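PDB 2OCA: ATP-dependent DNA helicase uvsW from Enterobacteria phage T4, which couples ATP hydrolysis to unwinding of duplex DNA in the 3'-5' direction and drives branch migration of Holliday junctions during recombination-dependent repair. Local coordinates for residues A350-K355 against G398-A403; I455-V460 against K469-L474. The protein carries 1 engineered substitution. All coordinates share one frame; numbering follows the deposited sequence.

Interaction 1: residues A350-K355 against G398-A403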
# COMPACT_ATOMS: atom_id res chain seq x y z
N ALA A 350 12.20 -4.70 -19.23
CA ALA A 350 11.08 -5.62 -19.35
C ALA A 350 11.39 -6.83 -20.23
O ALA A 350 12.14 -6.73 -21.19
CB ALA A 350 9.85 -4.89 -19.89
N PHE A 351 10.79 -7.96 -19.88
CA PHE A 351 10.93 -9.22 -20.59
C PHE A 351 9.56 -9.57 -21.15
O PHE A 351 8.60 -9.73 -20.39
CB PHE A 351 11.33 -10.31 -19.61
CG PHE A 351 12.68 -10.91 -19.85
CD1 PHE A 351 13.79 -10.10 -20.08
CD2 PHE A 351 12.86 -12.29 -19.77
CE1 PHE A 351 15.07 -10.67 -20.22
CE2 PHE A 351 14.12 -12.86 -19.91
CZ PHE A 351 15.23 -12.05 -20.13
N VAL A 352 9.43 -9.68 -22.47
CA VAL A 352 8.15 -10.06 -23.04
C VAL A 352 8.24 -11.54 -23.42
O VAL A 352 8.96 -11.91 -24.34
CB VAL A 352 7.80 -9.22 -24.27
CG1 VAL A 352 6.49 -9.72 -24.88
CG2 VAL A 352 7.67 -7.77 -23.87
N MET A 353 7.52 -12.37 -22.69
CA MET A 353 7.54 -13.80 -22.94
C MET A 353 6.55 -14.22 -24.00
O MET A 353 5.38 -13.84 -23.97
CB MET A 353 7.22 -14.58 -21.66
CG MET A 353 8.11 -14.25 -20.48
SD MET A 353 9.84 -14.58 -20.81
CE MET A 353 10.35 -12.99 -21.54
N PHE A 354 7.03 -15.01 -24.95
CA PHE A 354 6.17 -15.52 -26.01
C PHE A 354 6.52 -16.99 -26.24
O PHE A 354 7.58 -17.46 -25.84
CB PHE A 354 6.35 -14.73 -27.30
CG PHE A 354 7.68 -14.94 -27.95
CD1 PHE A 354 8.68 -13.99 -27.82
CD2 PHE A 354 7.93 -16.10 -28.68
CE1 PHE A 354 9.93 -14.19 -28.41
CE2 PHE A 354 9.17 -16.31 -29.28
CZ PHE A 354 10.17 -15.35 -29.14
N LYS A 355 5.61 -17.70 -26.89
CA LYS A 355 5.82 -19.11 -27.18
C LYS A 355 6.15 -19.32 -28.67
O LYS A 355 7.19 -19.87 -29.00
CB LYS A 355 4.58 -19.90 -26.80
CG LYS A 355 4.67 -21.37 -27.11
CD LYS A 355 3.34 -22.06 -26.86
CE LYS A 355 3.41 -23.54 -27.22
NZ LYS A 355 2.09 -24.22 -27.04
N GLY A 398 15.78 0.84 -19.71
CA GLY A 398 14.84 1.05 -20.80
C GLY A 398 15.05 -0.03 -21.85
O GLY A 398 14.78 0.19 -23.03
N ILE A 399 15.53 -1.19 -21.41
CA ILE A 399 15.79 -2.31 -22.30
C ILE A 399 14.64 -3.31 -22.34
O ILE A 399 14.36 -3.97 -21.35
CB ILE A 399 17.05 -3.08 -21.87
CG1 ILE A 399 18.29 -2.20 -22.07
CG2 ILE A 399 17.17 -4.39 -22.64
CD1 ILE A 399 19.57 -2.84 -21.58
N ILE A 400 13.97 -3.40 -23.49
CA ILE A 400 12.88 -4.36 -23.64
C ILE A 400 13.45 -5.55 -24.38
O ILE A 400 13.97 -5.41 -25.49
CB ILE A 400 11.71 -3.84 -24.50
CG1 ILE A 400 11.21 -2.49 -23.99
CG2 ILE A 400 10.59 -4.87 -24.49
CD1 ILE A 400 10.17 -1.87 -24.89
N ILE A 401 13.38 -6.72 -23.78
CA ILE A 401 13.90 -7.89 -24.46
C ILE A 401 12.75 -8.87 -24.68
O ILE A 401 12.05 -9.25 -23.74
CB ILE A 401 15.06 -8.53 -23.66
CG1 ILE A 401 14.77 -9.99 -23.35
CG2 ILE A 401 15.33 -7.73 -22.40
CD1 ILE A 401 14.97 -10.89 -24.54
N VAL A 402 12.54 -9.23 -25.95
CA VAL A 402 11.49 -10.17 -26.35
C VAL A 402 12.07 -11.57 -26.47
O VAL A 402 12.78 -11.87 -27.42
CB VAL A 402 10.92 -9.77 -27.71
CG1 VAL A 402 9.82 -10.73 -28.11
CG2 VAL A 402 10.41 -8.35 -27.66
N ALA A 403 11.77 -12.44 -25.52
CA ALA A 403 12.32 -13.79 -25.55
C ALA A 403 11.26 -14.87 -25.42
O ALA A 403 10.10 -14.58 -25.15
CB ALA A 403 13.36 -13.95 -24.46

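Interaction 2: residues I455-V460 against K469-L474. Unlike the reference sequence in segment 455-460: Asp457 (reference Ser).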
# COMPACT_ATOMS: atom_id res chain seq x y z
N ILE A 455 -4.77 -11.78 -18.76
CA ILE A 455 -5.92 -12.65 -18.86
C ILE A 455 -6.77 -12.05 -19.95
O ILE A 455 -7.14 -10.88 -19.88
CB ILE A 455 -6.72 -12.67 -17.56
CG1 ILE A 455 -5.82 -13.13 -16.41
CG2 ILE A 455 -7.92 -13.58 -17.70
CD1 ILE A 455 -6.52 -13.16 -15.06
N ASP A 456 -7.07 -12.84 -20.97
CA ASP A 456 -7.89 -12.36 -22.07
C ASP A 456 -9.34 -12.61 -21.73
O ASP A 456 -9.82 -13.74 -21.81
CB ASP A 456 -7.49 -13.08 -23.36
CG ASP A 456 -6.07 -12.71 -23.81
OD1 ASP A 456 -5.88 -11.57 -24.28
OD2 ASP A 456 -5.16 -13.55 -23.67
N ASP A 457 -10.03 -11.54 -21.33
CA ASP A 457 -11.44 -11.61 -20.95
C ASP A 457 -12.38 -11.41 -22.12
O ASP A 457 -12.67 -10.27 -22.49
CB ASP A 457 -11.75 -10.56 -19.88
CG ASP A 457 -13.19 -10.62 -19.40
OD1 ASP A 457 -14.02 -11.30 -20.06
OD2 ASP A 457 -13.51 -9.97 -18.38
N ALA A 458 -12.84 -12.51 -22.69
CA ALA A 458 -13.77 -12.46 -23.81
C ALA A 458 -15.04 -13.18 -23.38
O ALA A 458 -15.67 -13.88 -24.17
CB ALA A 458 -13.16 -13.12 -25.03
N GLY A 459 -15.40 -13.02 -22.11
CA GLY A 459 -16.58 -13.67 -21.58
C GLY A 459 -17.85 -13.05 -22.14
O GLY A 459 -17.85 -11.87 -22.48
N VAL A 460 -18.92 -13.83 -22.23
CA VAL A 460 -20.18 -13.33 -22.77
C VAL A 460 -21.14 -12.83 -21.69
O VAL A 460 -21.52 -13.58 -20.79
CB VAL A 460 -20.91 -14.42 -23.59
CG1 VAL A 460 -22.18 -13.86 -24.20
CG2 VAL A 460 -20.00 -14.96 -24.68
N LYS A 469 -25.00 -13.13 -12.61
CA LYS A 469 -23.69 -13.57 -13.08
C LYS A 469 -23.07 -12.41 -13.85
O LYS A 469 -23.79 -11.58 -14.41
CB LYS A 469 -23.80 -14.75 -14.04
CG LYS A 469 -24.71 -15.90 -13.64
CD LYS A 469 -24.32 -17.13 -14.44
CE LYS A 469 -25.35 -18.24 -14.40
NZ LYS A 469 -26.39 -18.04 -15.45
N LYS A 470 -21.74 -12.33 -13.87
CA LYS A 470 -21.09 -11.28 -14.63
C LYS A 470 -21.05 -11.73 -16.09
O LYS A 470 -21.27 -10.93 -16.99
CB LYS A 470 -19.67 -11.06 -14.13
CG LYS A 470 -18.86 -10.19 -15.07
CD LYS A 470 -17.63 -9.66 -14.40
CE LYS A 470 -16.91 -8.68 -15.30
NZ LYS A 470 -15.82 -7.96 -14.58
N TYR A 471 -20.78 -13.01 -16.30
CA TYR A 471 -20.75 -13.60 -17.63
C TYR A 471 -21.57 -14.87 -17.64
O TYR A 471 -21.71 -15.55 -16.63
CB TYR A 471 -19.32 -13.95 -18.05
CG TYR A 471 -18.44 -12.75 -18.21
CD1 TYR A 471 -18.78 -11.74 -19.09
CD2 TYR A 471 -17.28 -12.61 -17.46
CE1 TYR A 471 -17.98 -10.61 -19.22
CE2 TYR A 471 -16.47 -11.49 -17.58
CZ TYR A 471 -16.82 -10.50 -18.46
OH TYR A 471 -16.02 -9.39 -18.60
N VAL A 472 -22.12 -15.19 -18.80
CA VAL A 472 -22.94 -16.37 -18.95
C VAL A 472 -22.10 -17.49 -19.54
O VAL A 472 -22.41 -18.67 -19.40
CB VAL A 472 -24.16 -16.05 -19.86
CG1 VAL A 472 -24.70 -17.29 -20.53
CG2 VAL A 472 -25.26 -15.43 -19.02
N HIS A 473 -21.01 -17.09 -20.20
CA HIS A 473 -20.10 -18.00 -20.85
C HIS A 473 -18.69 -17.48 -20.71
O HIS A 473 -18.46 -16.26 -20.77
CB HIS A 473 -20.45 -18.10 -22.34
CG HIS A 473 -19.43 -18.84 -23.16
ND1 HIS A 473 -19.36 -20.21 -23.20
CD2 HIS A 473 -18.45 -18.39 -23.97
CE1 HIS A 473 -18.38 -20.58 -24.00
NE2 HIS A 473 -17.81 -19.49 -24.48
N LEU A 474 -17.74 -18.39 -20.51
CA LEU A 474 -16.34 -18.02 -20.37
C LEU A 474 -15.51 -18.59 -21.51
O LEU A 474 -15.71 -19.75 -21.91
CB LEU A 474 -15.78 -18.55 -19.05
CG LEU A 474 -15.95 -17.77 -17.75
CD1 LEU A 474 -17.31 -17.09 -17.70
CD2 LEU A 474 -15.74 -18.71 -16.57

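Interaction 1: residues A350-K355 against G398-A403
The Phe354 ring meets Val402 at its edge, where CD1 lies 3.5 Å from Val402 CG1. Val402 O is also at that ring's edge, in its plane. Ala403 O approaches the same ring obliquely. CG of Phe354 sits between its own backbone N and carbonyl carbon (chi1 69°). This turns the ring back across the end of the neighbouring strand, and its side chain crosses that of Val402 at about a right angle. The side chains of Phe351 and Ile401 lie side by side, pointing the same way. Ile401 CG1 approaches the CD1-CE1 side of the Phe351 ring obliquely, and CG2 lies near the same two atoms.

Met353 shares this face of the sheet with Phe351, Ile401 and Ala403. Its chain bends at chi2 and chi3, bringing CE within 4.3 Å of Ala403 CB. On the other face Val352 lies alongside Ile400, with CG2 4.2 Å from Ile400 CG2. Helix 330-344 covers these two through Ala340.

The backbones join the strands in parallel register, Ala350 beside Ile400 and Val352 beside Val402. Five hydrogen bonds link them. Ile401 N reaches Ala350 O at 2.9 Å, nearly straight at the hydrogen (173°). Val352 N gives to Ile401 O, also at 2.9 Å. Ala350 N, Ala403 N and Phe354 N give longer bonds to Ile399 O, Val352 O and Ala403 O. The short segment axes come within 4.8 Å at an angle of 18°.

Strand 417-422 flanks 349-354 on its other edge, and strand 374-377 flanks 400-404. The pair is therefore interior to a seven-stranded parallel sheet. Such buried, apolar parallel strands with helices packed on the sheet are characteristic of the RecA-like C-terminal domain of a helicase, a P-loop NTPase-type alpha/beta fold.

Interaction 2: residues I455-V460 against K469-L474
The Tyr471 ring lies against the Gly459 backbone and its OH reaches Asp457. Gly459 CA lies over one face, 4.0 Å from the ring centroid and 16° off the normal, a CH-pi contact. Lys470 CG lies over the opposite face; both carbons sit toward the rim. Val460 O is at the edge, in plane. CG of Tyr471 is anti to its carbonyl carbon (chi1 -65°), which carries the ring along the Gly459 backbone. Its OH gives a 2.6 Å hydrogen bond to Asp457 OD2, on the syn side but somewhat out of the carboxylate plane. The carboxylate and ring planes stand 86° apart.

Asp457 stands where the reference sequence has serine. Its OD1 accepts from Gly459 N at 3.0 Å, closing an Asx turn. One carboxylate thus holds both the turn and the tyrosine hydroxyl.

Next, Val472 N gives to Val460 O at 2.6 Å, almost in line with the carbonyl. His473 O then accepts from Val460 N at 2.9 Å. The His473 side chain is oblique to Val460, with CD2 3.8 Å from Val460 CG2. Further along, Asn475 bonds to the backbone of Asp456 and Ala458.

Val472 and His473 both face Val460. This fits a classic beta bulge, though the pairing is irregular and no regular strand forms there. It joins the two stems of an excursion between strand 450-457 and helix 476-490 of the helicase C-terminal domain.

Both contacts belong to the helicase C-terminal region and reach the same seven-stranded parallel sheet. Their centres are 28 Å apart, and their nearest atoms are about 11 Å apart without touching. They come in series along the chain: interaction 1 closes before interaction 2 opens. Strand 417-422 lies between strands 349-354 and 450-457 in the sheet order. Interaction 1 sits within the sheet, between two neighbouring strands. Interaction 2 starts at the C-terminal end of strand 450-457 and closes the excursion leading to helix 476-490. Interaction 1 is thus part of the buried core of this domain, while interaction 2 belongs to a partly buried connection beyond the C-terminal end of an inner strand.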